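Long-range contacts in EAL domain protein (Vibrio cholerae serotype O1, PDB 6IJ2), which degrades the cyclic dinucleotides c-di-GMP and cGAMP, acting as a phosphodiesterase of the EAL family: residues A[31-37]-A[232-237]; A[185-189]-A[216-222]. The protein carries 1 engineered substitution. All blocks are in the same frame, centred on the assembly; numbering follows the deposited sequence.

Contact 1. Residues A[31-37]-A[232-237]. With nucleotides of chain B.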
# COMPACT_ATOMS: atom_id res chain seq x y z
N GLN A 31 -15.24 -4.88 -20.05
CA GLN A 31 -14.63 -6.15 -19.75
C GLN A 31 -15.45 -6.86 -18.68
O GLN A 31 -15.73 -6.27 -17.62
CB GLN A 31 -13.17 -5.98 -19.26
CG GLN A 31 -12.50 -7.32 -19.04
CD GLN A 31 -11.07 -7.18 -18.57
OE1 GLN A 31 -10.74 -6.25 -17.85
NE2 GLN A 31 -10.20 -8.12 -18.99
N PRO A 32 -15.85 -8.11 -18.90
CA PRO A 32 -16.73 -8.78 -17.93
C PRO A 32 -16.04 -9.19 -16.64
O PRO A 32 -14.84 -9.51 -16.60
CB PRO A 32 -17.23 -10.01 -18.70
CG PRO A 32 -16.19 -10.28 -19.71
CD PRO A 32 -15.62 -8.93 -20.10
N ILE A 33 -16.82 -9.13 -15.56
CA ILE A 33 -16.47 -9.68 -14.26
C ILE A 33 -17.33 -10.92 -14.09
O ILE A 33 -18.55 -10.84 -14.24
CB ILE A 33 -16.75 -8.66 -13.14
CG1 ILE A 33 -15.88 -7.41 -13.34
CG2 ILE A 33 -16.52 -9.27 -11.75
CD1 ILE A 33 -16.34 -6.21 -12.50
N VAL A 34 -16.70 -12.06 -13.81
CA VAL A 34 -17.38 -13.36 -13.83
C VAL A 34 -17.53 -13.84 -12.40
O VAL A 34 -16.59 -13.75 -11.61
CB VAL A 34 -16.60 -14.38 -14.67
CG1 VAL A 34 -17.29 -15.73 -14.65
CG2 VAL A 34 -16.43 -13.89 -16.09
N ASN A 35 -18.73 -14.33 -12.05
CA ASN A 35 -18.90 -15.10 -10.82
C ASN A 35 -18.55 -16.54 -11.13
O ASN A 35 -19.30 -17.23 -11.82
CB ASN A 35 -20.34 -14.98 -10.30
CG ASN A 35 -20.52 -15.67 -8.98
OD1 ASN A 35 -20.14 -16.83 -8.81
ND2 ASN A 35 -21.09 -14.96 -8.02
N CYS A 36 -17.40 -17.00 -10.62
CA CYS A 36 -16.87 -18.32 -10.97
C CYS A 36 -17.64 -19.46 -10.32
O CYS A 36 -17.47 -20.61 -10.74
CB CYS A 36 -15.39 -18.40 -10.59
SG CYS A 36 -14.42 -17.31 -11.65
N ARG A 37 -18.46 -19.18 -9.32
CA ARG A 37 -19.27 -20.23 -8.72
C ARG A 37 -20.53 -20.49 -9.55
O ARG A 37 -20.82 -21.63 -9.90
CB ARG A 37 -19.64 -19.85 -7.30
CG ARG A 37 -20.02 -21.05 -6.45
CD ARG A 37 -20.65 -20.60 -5.16
NE ARG A 37 -22.03 -20.18 -5.39
CZ ARG A 37 -22.47 -18.94 -5.25
NH1 ARG A 37 -21.66 -17.97 -4.86
NH2 ARG A 37 -23.74 -18.67 -5.49
N GLU A 232 -14.82 -15.62 -5.55
CA GLU A 232 -15.90 -15.86 -6.50
C GLU A 232 -15.80 -14.94 -7.71
O GLU A 232 -15.81 -15.42 -8.84
CB GLU A 232 -17.25 -15.70 -5.81
CG GLU A 232 -17.47 -16.71 -4.70
CD GLU A 232 -18.94 -16.87 -4.36
OE1 GLU A 232 -19.76 -16.12 -4.91
OE2 GLU A 232 -19.27 -17.76 -3.54
N LEU A 233 -15.66 -13.63 -7.48
CA LEU A 233 -15.62 -12.68 -8.59
C LEU A 233 -14.21 -12.60 -9.17
O LEU A 233 -13.23 -12.38 -8.44
CB LEU A 233 -16.07 -11.30 -8.13
CG LEU A 233 -17.46 -11.21 -7.50
CD1 LEU A 233 -17.81 -9.77 -7.14
CD2 LEU A 233 -18.49 -11.80 -8.46
N MET A 234 -14.11 -12.76 -10.49
CA MET A 234 -12.82 -12.66 -11.16
C MET A 234 -12.96 -11.87 -12.46
O MET A 234 -14.04 -11.76 -13.04
CB MET A 234 -12.22 -14.04 -11.45
CG MET A 234 -11.93 -14.85 -10.18
SD MET A 234 -10.96 -16.32 -10.54
CE MET A 234 -11.46 -17.44 -9.23
N GLN A 235 -11.82 -11.34 -12.90
CA GLN A 235 -11.74 -10.55 -14.11
C GLN A 235 -10.38 -10.81 -14.73
O GLN A 235 -9.40 -11.03 -14.01
CB GLN A 235 -11.93 -9.06 -13.76
CG GLN A 235 -11.95 -8.12 -14.91
CD GLN A 235 -12.20 -6.68 -14.45
OE1 GLN A 235 -12.48 -6.42 -13.27
NE2 GLN A 235 -12.11 -5.76 -15.38
N GLY A 236 -10.30 -10.80 -16.05
CA GLY A 236 -9.00 -10.98 -16.68
C GLY A 236 -9.11 -11.55 -18.08
O GLY A 236 -10.14 -12.06 -18.51
N TYR A 237 -7.98 -11.45 -18.79
CA TYR A 237 -7.89 -11.96 -20.16
C TYR A 237 -8.29 -13.43 -20.26
O TYR A 237 -8.80 -13.86 -21.29
CB TYR A 237 -6.48 -11.78 -20.71
CG TYR A 237 -6.07 -10.34 -21.00
CD1 TYR A 237 -7.00 -9.30 -20.95
CD2 TYR A 237 -4.77 -10.03 -21.33
CE1 TYR A 237 -6.62 -7.99 -21.22
CE2 TYR A 237 -4.38 -8.73 -21.60
CZ TYR A 237 -5.31 -7.71 -21.54
OH TYR A 237 -4.92 -6.42 -21.82
OP3 G B 1 -7.02 -1.88 -12.41
P G B 1 -6.96 -0.83 -13.39
OP1 G B 1 -8.26 -0.28 -13.64
OP2 G B 1 -5.95 0.06 -12.94
O5' G B 1 -6.41 -1.57 -14.66
C5' G B 1 -7.25 -1.91 -15.76
C4' G B 1 -6.41 -2.30 -16.94
O4' G B 1 -6.07 -3.70 -16.85
C3' G B 1 -7.05 -2.12 -18.33
O3' G B 1 -6.20 -1.47 -19.25
C2' G B 1 -7.27 -3.55 -18.79
O2' G B 1 -7.16 -3.77 -20.17
C1' G B 1 -6.11 -4.27 -18.12
N9 G B 1 -6.34 -5.70 -17.97
C8 G B 1 -7.53 -6.33 -17.73
N7 G B 1 -7.42 -7.62 -17.64
C5 G B 1 -6.07 -7.86 -17.82
C6 G B 1 -5.34 -9.08 -17.81
O6 G B 1 -5.77 -10.22 -17.66
N1 G B 1 -3.99 -8.87 -18.04
C2 G B 1 -3.41 -7.65 -18.24
N2 G B 1 -2.10 -7.65 -18.42
N3 G B 1 -4.07 -6.50 -18.23
C4 G B 1 -5.39 -6.68 -18.01
O HOH W 1 -12.65 -10.64 -17.80
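Q31 and Q235 meet beside the pocket that holds the guanine of G1 of chain B. Q235 NE2 donates to Q31 OE1 at 2.9 Å. The amides are turned 84° apart, and the donor stands above the carbonyl plane. Q235 is gripped again by K179 at OE1 and by the calcium ligand E45 at NE2. Q31 reaches in with CG anti to the backbone N (chi1 -176°) and an extended chain, which brings its NE2 to 3.1 Å from guanine N7; NE2 donates to A240 O. The guanine lies over the face of the Y237 ring, and Y237 N donates to its O6 at 2.8 Å. Antiparallel strands 27-35 and 233-244 pair and close the barrel of the EAL domain. V34 and M234 are a hydrogen-bonded pair, with V34 N 2.8 Å from M234 O. A water takes a bond from G236 N and lies close to P32 O. C36 N donates to E232 O at 2.9 Å, and C36 SG lies against M234 SD. R37 and E232 run side by side. The E232 carboxylate sits at the edge of the R37 guanidinium, and R37 NH1 to E232 OE1 is a salt bridge of 2.7 Å.

Contact 2. Residues A[185-189]-A[216-222]. With nucleotides of chain B.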
# COMPACT_ATOMS: atom_id res chain seq x y z
N ILE A 185 -1.83 -11.87 -7.87
CA ILE A 185 -2.34 -13.19 -8.25
C ILE A 185 -1.55 -13.81 -9.39
O ILE A 185 -1.75 -15.00 -9.66
CB ILE A 185 -3.84 -13.13 -8.60
CG1 ILE A 185 -4.06 -12.27 -9.83
CG2 ILE A 185 -4.62 -12.62 -7.38
CD1 ILE A 185 -4.26 -13.08 -11.09
N ARG A 186 -0.63 -13.08 -10.02
CA ARG A 186 0.13 -13.63 -11.14
C ARG A 186 0.88 -14.89 -10.70
O ARG A 186 1.76 -14.84 -9.82
CB ARG A 186 1.11 -12.59 -11.69
CG ARG A 186 1.91 -13.04 -12.91
CD ARG A 186 1.02 -13.31 -14.14
NE ARG A 186 0.22 -12.14 -14.51
CZ ARG A 186 -1.11 -12.09 -14.55
NH1 ARG A 186 -1.85 -13.15 -14.26
NH2 ARG A 186 -1.71 -10.95 -14.89
N ASN A 187 0.53 -16.01 -11.32
CA ASN A 187 1.15 -17.31 -11.04
C ASN A 187 1.02 -17.70 -9.58
O ASN A 187 1.92 -18.31 -8.99
CB ASN A 187 2.62 -17.32 -11.47
CG ASN A 187 2.78 -17.21 -12.98
OD1 ASN A 187 2.03 -17.82 -13.74
ND2 ASN A 187 3.75 -16.41 -13.42
N ILE A 188 -0.13 -17.36 -8.98
CA ILE A 188 -0.27 -17.58 -7.54
C ILE A 188 -0.26 -19.07 -7.21
O ILE A 188 0.18 -19.46 -6.13
CB ILE A 188 -1.54 -16.88 -7.01
CG1 ILE A 188 -1.56 -16.93 -5.48
CG2 ILE A 188 -2.82 -17.47 -7.64
CD1 ILE A 188 -2.54 -15.96 -4.87
N HIS A 189 -0.69 -19.91 -8.15
CA HIS A 189 -0.61 -21.36 -7.97
C HIS A 189 0.82 -21.86 -7.81
O HIS A 189 1.03 -22.99 -7.35
CB HIS A 189 -1.25 -22.08 -9.16
CG HIS A 189 -0.58 -21.80 -10.46
ND1 HIS A 189 -0.59 -20.56 -11.06
CD2 HIS A 189 0.14 -22.61 -11.28
CE1 HIS A 189 0.09 -20.61 -12.20
NE2 HIS A 189 0.54 -21.85 -12.35
N GLY A 216 -7.00 -9.45 -13.42
CA GLY A 216 -5.90 -9.85 -14.27
C GLY A 216 -5.61 -11.33 -14.30
O GLY A 216 -4.45 -11.72 -14.50
N VAL A 217 -6.62 -12.18 -14.11
CA VAL A 217 -6.43 -13.62 -14.24
C VAL A 217 -6.14 -13.95 -15.69
O VAL A 217 -6.90 -13.57 -16.59
CB VAL A 217 -7.67 -14.37 -13.73
CG1 VAL A 217 -7.51 -15.86 -13.94
CG2 VAL A 217 -7.91 -14.04 -12.28
N GLU A 218 -5.02 -14.64 -15.93
CA GLU A 218 -4.57 -14.94 -17.28
C GLU A 218 -4.51 -16.43 -17.61
O GLU A 218 -4.42 -16.77 -18.79
CB GLU A 218 -3.20 -14.30 -17.55
CG GLU A 218 -3.30 -12.78 -17.65
CD GLU A 218 -2.03 -12.11 -18.11
OE1 GLU A 218 -2.06 -10.88 -18.33
OE2 GLU A 218 -0.99 -12.79 -18.26
N SER A 219 -4.62 -17.32 -16.63
CA SER A 219 -4.49 -18.74 -16.91
C SER A 219 -5.48 -19.53 -16.07
O SER A 219 -5.93 -19.09 -15.01
CB SER A 219 -3.07 -19.25 -16.64
OG SER A 219 -2.78 -19.12 -15.26
N HIS A 220 -5.80 -20.73 -16.56
CA HIS A 220 -6.67 -21.63 -15.80
C HIS A 220 -6.08 -21.95 -14.44
O HIS A 220 -6.81 -22.08 -13.45
CB HIS A 220 -6.93 -22.91 -16.58
CG HIS A 220 -7.74 -23.91 -15.81
ND1 HIS A 220 -7.16 -24.89 -15.04
CD2 HIS A 220 -9.08 -24.06 -15.67
CE1 HIS A 220 -8.11 -25.61 -14.46
NE2 HIS A 220 -9.28 -25.13 -14.83
N ALA A 221 -4.75 -22.12 -14.36
CA ALA A 221 -4.14 -22.50 -13.09
C ALA A 221 -4.35 -21.43 -12.03
O ALA A 221 -4.58 -21.74 -10.86
CB ALA A 221 -2.65 -22.77 -13.29
N GLU A 222 -4.24 -20.15 -12.43
CA GLU A 222 -4.54 -19.05 -11.51
C GLU A 222 -6.00 -19.10 -11.08
O GLU A 222 -6.31 -19.03 -9.88
CB GLU A 222 -4.23 -17.71 -12.18
CG GLU A 222 -2.75 -17.41 -12.34
CD GLU A 222 -2.50 -16.26 -13.31
OE1 GLU A 222 -3.48 -15.78 -13.89
OE2 GLU A 222 -1.33 -15.86 -13.49
OP3 G B 1 -7.02 -1.88 -12.41
P G B 1 -6.96 -0.83 -13.39
OP1 G B 1 -8.26 -0.28 -13.64
OP2 G B 1 -5.95 0.06 -12.94
O5' G B 1 -6.41 -1.57 -14.66
C5' G B 1 -7.25 -1.91 -15.76
C4' G B 1 -6.41 -2.30 -16.94
O4' G B 1 -6.07 -3.70 -16.85
C3' G B 1 -7.05 -2.12 -18.33
O3' G B 1 -6.20 -1.47 -19.25
C2' G B 1 -7.27 -3.55 -18.79
O2' G B 1 -7.16 -3.77 -20.17
C1' G B 1 -6.11 -4.27 -18.12
N9 G B 1 -6.34 -5.70 -17.97
C8 G B 1 -7.53 -6.33 -17.73
N7 G B 1 -7.42 -7.62 -17.64
C5 G B 1 -6.07 -7.86 -17.82
C6 G B 1 -5.34 -9.08 -17.81
O6 G B 1 -5.77 -10.22 -17.66
N1 G B 1 -3.99 -8.87 -18.04
C2 G B 1 -3.41 -7.65 -18.24
N2 G B 1 -2.10 -7.65 -18.42
N3 G B 1 -4.07 -6.50 -18.23
C4 G B 1 -5.39 -6.68 -18.01
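R186 reaches from loop 185-189 to two acceptors of segment 216-222 and stacks with E218. Its NH1 and NH2 both donate to the backbone O of G216, with NH2 at 2.9 Å. The oxygen lies in the guanidinium plane and is held end-on. NH1 also donates to E222 OE2, likewise in the guanidinium plane, at 2.9 Å; it meets OE2 on the syn side, tilted from the carboxylate plane. Bends at chi2 (64°) and chi3 (58°) fold the R186 chain back toward these partners. The E218 carboxylate stacks over one guanidinium face, with the planes 17° apart and CD 3.4 Å above. No N-H points at E218 OE1, so that salt bridge acts through charge alone. The same OE1 accepts from guanine N1 of G1 of chain B at 2.8 Å and from its N2.

E222 is the other shared acceptor. Its OE2 takes a second bond, from N187 N at 2.9 Å on the anti side. R186 NH1 and N187 N come from the same face of the carboxylate. E222 OE1 accepts from E218 N at 2.8 Å and weakly from S219 N. S219 OG accepts a weak bond from E222 N, which completes a capping box at the start of helix 220-229. The type II turn from I185 to I188 is closed by I188 N to I185 O, and it presents N187 N to the helix. A221 CB sits 3.4 Å from the centroid of the H189 ring, over its face, in a CH-pi contact.

R186 meets two carboxylates, and its one positive charge probably favours the ionised form of both. E222 ties the turn to the helix start, while R186 covers one side of the carboxylate that reads the guanine N1 and N2 edge.

In the fold
Contact 2 is nested along the chain inside the loop closed by contact 1, and their centres are 12 Å apart. Helix 220-229, which starts in 216-222, leads directly into strand 233-244. The two contacts touch through a probable hydrogen bond from V217 N to Q235 O at 3.0 Å. M234 SD also packs on V217 CG2 at 4.2 Å. They share one guanine, that of G1 of chain B: contact 1 supplies the donor to O6 and the ring against its face, and contact 2 the acceptor for N1 and N2. Contact 1 lies closer to the metal centre, with the Q235 side chain about 6 Å from a bound calcium ion.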